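Local coordinates for protein alcohol dehydrogenase (Escherichia coli, PDB 5VM2) that probably works as an NAD(H)- or NADP(H)-dependent zinc-family alcohol dehydrogenase, although its true substrate is unknown and it has been linked to membrane biogenesis, at residues A[124-127]-A[128-131]; A[274-278]-A[279-283]. All coordinates share one frame; numbering follows the deposited sequence.

Contact 1. Residues A[124-127]-A[128-131]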
loop_
_atom_site.group_PDB
_atom_site.type_symbol
_atom_site.label_atom_id
_atom_site.label_comp_id
_atom_site.label_asym_id
_atom_site.label_seq_id
_atom_site.Cartn_x
_atom_site.Cartn_y
_atom_site.Cartn_z
ATOM N N ALA A 124 1.017 12.353 -7.025
ATOM C CA ALA A 124 0.070 12.899 -6.062
ATOM C C ALA A 124 0.641 14.098 -5.317
ATOM O O ALA A 124 -0.122 14.872 -4.731
ATOM C CB ALA A 124 -0.356 11.819 -5.069
ATOM N N LEU A 125 1.964 14.264 -5.326
ATOM C CA LEU A 125 2.623 15.402 -4.687
ATOM C C LEU A 125 2.390 16.647 -5.539
ATOM O O LEU A 125 3.214 17.049 -6.365
ATOM C CB LEU A 125 4.109 15.122 -4.490
ATOM C CG LEU A 125 4.406 14.018 -3.473
ATOM C CD1 LEU A 125 5.866 13.595 -3.534
ATOM C CD2 LEU A 125 4.038 14.481 -2.075
ATOM N N THR A 126 1.225 17.255 -5.333
ATOM C CA THR A 126 0.828 18.481 -6.011
ATOM C C THR A 126 -0.326 19.071 -5.219
ATOM O O THR A 126 -0.952 18.385 -4.409
ATOM C CB THR A 126 0.425 18.222 -7.471
ATOM O OG1 THR A 126 0.035 19.453 -8.100
ATOM C CG2 THR A 126 -0.725 17.234 -7.537
ATOM N N HIS A 127 -0.592 20.360 -5.442
ATOM C CA HIS A 127 -1.690 20.993 -4.721
ATOM C C HIS A 127 -3.045 20.608 -5.298
ATOM O O HIS A 127 -4.022 20.498 -4.548
ATOM C CB HIS A 127 -1.532 22.517 -4.725
ATOM C CG HIS A 127 -0.454 23.015 -3.816
ATOM N ND1 HIS A 127 -0.561 22.976 -2.442
ATOM C CD2 HIS A 127 0.754 23.569 -4.082
ATOM C CE1 HIS A 127 0.535 23.478 -1.901
ATOM N NE2 HIS A 127 1.348 23.846 -2.874
ATOM N N TYR A 128 -3.120 20.382 -6.608
ATOM C CA TYR A 128 -4.378 20.124 -7.293
ATOM C C TYR A 128 -4.189 19.002 -8.300
ATOM O O TYR A 128 -3.212 18.997 -9.055
ATOM C CB TYR A 128 -4.889 21.378 -8.018
ATOM C CG TYR A 128 -5.265 22.518 -7.100
ATOM C CD1 TYR A 128 -6.542 22.604 -6.560
ATOM C CD2 TYR A 128 -4.344 23.501 -6.764
ATOM C CE1 TYR A 128 -6.892 23.644 -5.713
ATOM C CE2 TYR A 128 -4.684 24.544 -5.915
ATOM C CZ TYR A 128 -5.960 24.610 -5.394
ATOM O OH TYR A 128 -6.310 25.641 -4.550
ATOM N N LEU A 129 -5.131 18.062 -8.317
ATOM C CA LEU A 129 -5.120 17.001 -9.315
ATOM C C LEU A 129 -6.552 16.606 -9.652
ATOM O O LEU A 129 -7.489 16.875 -8.896
ATOM C CB LEU A 129 -4.313 15.780 -8.841
ATOM C CG LEU A 129 -4.737 14.957 -7.619
ATOM C CD1 LEU A 129 -5.816 13.927 -7.955
ATOM C CD2 LEU A 129 -3.527 14.256 -7.022
ATOM N N CYS A 130 -6.704 15.952 -10.800
ATOM C CA CYS A 130 -7.991 15.465 -11.269
ATOM C C CYS A 130 -8.002 13.944 -11.253
ATOM O O CYS A 130 -6.984 13.303 -11.530
ATOM C CB CYS A 130 -8.292 15.975 -12.678
ATOM S SG CYS A 130 -8.481 17.766 -12.766
ATOM N N HIS A 131 -9.160 13.370 -10.929
ATOM C CA HIS A 131 -9.293 11.926 -10.861
ATOM C C HIS A 131 -10.692 11.543 -11.314
ATOM O O HIS A 131 -11.643 12.294 -11.057
ATOM C CB HIS A 131 -9.037 11.391 -9.447
ATOM C CG HIS A 131 -8.576 9.967 -9.418
ATOM N ND1 HIS A 131 -7.443 9.539 -10.076
ATOM C CD2 HIS A 131 -9.102 8.870 -8.823
ATOM C CE1 HIS A 131 -7.288 8.241 -9.884
ATOM N NE2 HIS A 131 -8.280 7.811 -9.125
#
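The loop that enters strand 128-132 of the GroES-like domain bends so that Ala-124 and Thr-126 meet Leu-129 on the inner side of the corner. An inverse gamma turn centred on Leu-125 shapes the approach, with a weak backbone bond of 2.8 Å from Thr-126 N to Ala-124 O; the chain then turns sharply at His-127. Leu-129 reaches back into the angle: with CG flanked by N and C of its own backbone (chi1 63°) and chi2 at 82°, the CD2 branch comes to 4.0 Å from Ala-124 CA. The same methyl lies 4.1 Å from Thr-126 CG2. A small alanine suits the spot, since CD2 can settle close to the main chain. Leu-129 also packs on Ile-31 and Val-33 of strand 28-37.

Threonine divides its work between two branches. With OG1 opposite the backbone N (chi1 180°), the methyl faces Leu-129, while the hydroxyl bonds mainly to Ser-4 O, a weak second bond to Asn-3 OD1 having to share its single proton. Tyr-128 O, 3.4 Å from Thr-126 OG1, has its own donor in Asn-3 ND2. At the corner, Tyr-128 folds its ring back over the preceding peptide. His-127 O lies over one face, and His-127 CB is 3.6 Å from Tyr-128 CD2. The imidazole of His-127 turns outward to a T-shaped contact with the ring of Tyr-321.

No hydrogen bond joins the two halves, which meet by apolar packing. The buried hydroxyl is satisfied by strand 3-10, while His-127 and Leu-129 bond through their backbones to Val-33 and Ile-31; the bend is probably held from both strands.

Contact 2. Residues A[274-278]-A[279-283]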
loop_
_atom_site.group_PDB
_atom_site.type_symbol
_atom_site.label_atom_id
_atom_site.label_comp_id
_atom_site.label_asym_id
_atom_site.label_seq_id
_atom_site.Cartn_x
_atom_site.Cartn_y
_atom_site.Cartn_z
ATOM N N SER A 274 14.317 -15.940 -6.269
ATOM C CA SER A 274 14.401 -16.623 -4.984
ATOM C C SER A 274 14.276 -18.122 -5.203
ATOM O O SER A 274 13.342 -18.576 -5.869
ATOM C CB SER A 274 13.309 -16.133 -4.024
ATOM O OG SER A 274 12.019 -16.401 -4.545
ATOM N N ALA A 275 15.213 -18.883 -4.640
ATOM C CA ALA A 275 15.219 -20.334 -4.783
ATOM C C ALA A 275 14.166 -20.950 -3.866
ATOM O O ALA A 275 14.243 -20.812 -2.640
ATOM C CB ALA A 275 16.606 -20.893 -4.468
ATOM N N ILE A 276 13.187 -21.631 -4.457
ATOM C CA ILE A 276 12.075 -22.220 -3.719
ATOM C C ILE A 276 12.303 -23.721 -3.594
ATOM O O ILE A 276 12.626 -24.395 -4.582
ATOM C CB ILE A 276 10.730 -21.928 -4.407
ATOM C CG1 ILE A 276 10.456 -20.422 -4.440
ATOM C CG2 ILE A 276 9.595 -22.669 -3.700
ATOM C CD1 ILE A 276 10.751 -19.709 -3.135
ATOM N N ASN A 277 12.135 -24.246 -2.383
ATOM C CA ASN A 277 12.243 -25.683 -2.133
ATOM C C ASN A 277 10.846 -26.280 -2.264
ATOM O O ASN A 277 10.088 -26.370 -1.295
ATOM C CB ASN A 277 12.855 -25.945 -0.761
ATOM C CG ASN A 277 13.120 -27.421 -0.505
ATOM O OD1 ASN A 277 12.547 -28.296 -1.154
ATOM N ND2 ASN A 277 13.997 -27.701 0.451
ATOM N N PHE A 278 10.505 -26.710 -3.484
ATOM C CA PHE A 278 9.169 -27.246 -3.730
ATOM C C PHE A 278 8.954 -28.594 -3.055
ATOM O O PHE A 278 7.806 -28.968 -2.783
ATOM C CB PHE A 278 8.910 -27.349 -5.231
ATOM C CG PHE A 278 8.512 -26.044 -5.849
ATOM C CD1 PHE A 278 7.310 -25.448 -5.506
ATOM C CD2 PHE A 278 9.347 -25.398 -6.744
ATOM C CE1 PHE A 278 6.937 -24.228 -6.052
ATOM C CE2 PHE A 278 8.983 -24.182 -7.302
ATOM C CZ PHE A 278 7.775 -23.595 -6.956
ATOM N N LEU A 279 10.031 -29.334 -2.777
ATOM C CA LEU A 279 9.893 -30.589 -2.046
ATOM C C LEU A 279 9.213 -30.365 -0.700
ATOM O O LEU A 279 8.366 -31.161 -0.284
ATOM C CB LEU A 279 11.264 -31.242 -1.862
ATOM C CG LEU A 279 11.303 -32.589 -1.137
ATOM C CD1 LEU A 279 10.276 -33.552 -1.714
ATOM C CD2 LEU A 279 12.698 -33.193 -1.197
ATOM N N LYS A 280 9.554 -29.268 -0.018
ATOM C CA LYS A 280 8.968 -28.974 1.284
ATOM C C LYS A 280 7.485 -28.631 1.194
ATOM O O LYS A 280 6.781 -28.717 2.204
ATOM C CB LYS A 280 9.727 -27.822 1.947
ATOM C CG LYS A 280 9.614 -27.783 3.468
ATOM C CD LYS A 280 10.617 -28.725 4.122
ATOM C CE LYS A 280 10.228 -29.048 5.559
ATOM N NZ LYS A 280 9.999 -27.830 6.384
ATOM N N ILE A 281 6.997 -28.240 0.017
ATOM C CA ILE A 281 5.601 -27.852 -0.140
ATOM C C ILE A 281 4.957 -28.696 -1.230
ATOM O O ILE A 281 4.077 -28.221 -1.957
ATOM C CB ILE A 281 5.477 -26.355 -0.466
ATOM C CG1 ILE A 281 6.368 -25.996 -1.658
ATOM C CG2 ILE A 281 5.841 -25.511 0.741
ATOM C CD1 ILE A 281 6.093 -24.615 -2.230
ATOM N N ASN A 282 5.382 -29.955 -1.347
ATOM C CA ASN A 282 4.910 -30.807 -2.432
ATOM C C ASN A 282 3.474 -31.283 -2.251
ATOM O O ASN A 282 2.913 -31.854 -3.193
ATOM C CB ASN A 282 5.834 -32.017 -2.589
ATOM C CG ASN A 282 5.768 -32.967 -1.405
ATOM O OD1 ASN A 282 5.361 -32.591 -0.306
ATOM N ND2 ASN A 282 6.179 -34.208 -1.628
ATOM N N ARG A 283 2.865 -31.067 -1.089
ATOM C CA ARG A 283 1.519 -31.576 -0.827
ATOM C C ARG A 283 0.469 -30.479 -1.013
ATOM O O ARG A 283 -0.254 -30.091 -0.090
ATOM C CB ARG A 283 1.454 -32.196 0.563
ATOM C CG ARG A 283 2.076 -33.585 0.593
ATOM C CD ARG A 283 1.863 -34.288 1.917
ATOM N NE ARG A 283 2.154 -35.717 1.830
ATOM C CZ ARG A 283 3.379 -36.231 1.761
ATOM N NH1 ARG A 283 4.441 -35.435 1.772
ATOM N NH2 ARG A 283 3.544 -37.545 1.683
#
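Phe-278 and Ile-281 meet at an angle on one side of a tight turn, the CD1 methyl of Ile-281 standing 3.6 Å from Phe-278 CD1. Ile-281 reaches it because chi1 (52°) tucks CG1 in over its own main chain, from which the extended chain runs back toward the aromatic residue. Ile-276 adds a methyl on the same side of the ring plane: its CG2 lies 3.7 Å above the plane, over the centre of that face, and 4.3 Å from Ile-281 CD1. The two methyls thus sit together on that side of the flat ring, and Phe-278 and Ile-281 both continue onto Ile-287 of strand 286-290.

Asn-277 and Leu-279 run side by side, pointing the same way, with Asn-277 OD1 3.3 Å from Leu-279 CB. The amide oxygen accepts a weak bond from Lys-280 N, which also bonds weakly to Asn-277 O, while ND2 is held by Tyr-256 OH. Asparagine suits this place because it can accept with one end and donate with the other.

The firmer link is Ile-281 N to Phe-278 O, at 3.0 Å. It is bent (142° at the hydrogen), and the donor stands 67° out of the carbonyl plane, away from a lone pair. With two weak bonds and one bent one, the turn probably draws on the apolar contacts as well, although Phe-278 is exposed.

In the fold
Contact 1 and contact 2 belong to the two different halves of a zinc-family dehydrogenase. Residues 124-131 lie in the GroES-like domain, residues 274-283 in a surface loop joining strands 262-267 and 286-290 of the parallel Rossmann-type sheet. They sit on opposite sides of the chain's centre, with their own centres about 45 Å apart and nearest atoms about 31 Å apart, so neither touches the other. Contact 1 is the one near a metal: the side chain of Ala-124 is about 10 Å from the magnesium ion bound at His-65, Glu-66 and Glu-152. Contact 2, its centre about 28 Å from the centre of the chain, borders strand 286-290, an outermost strand of its sheet.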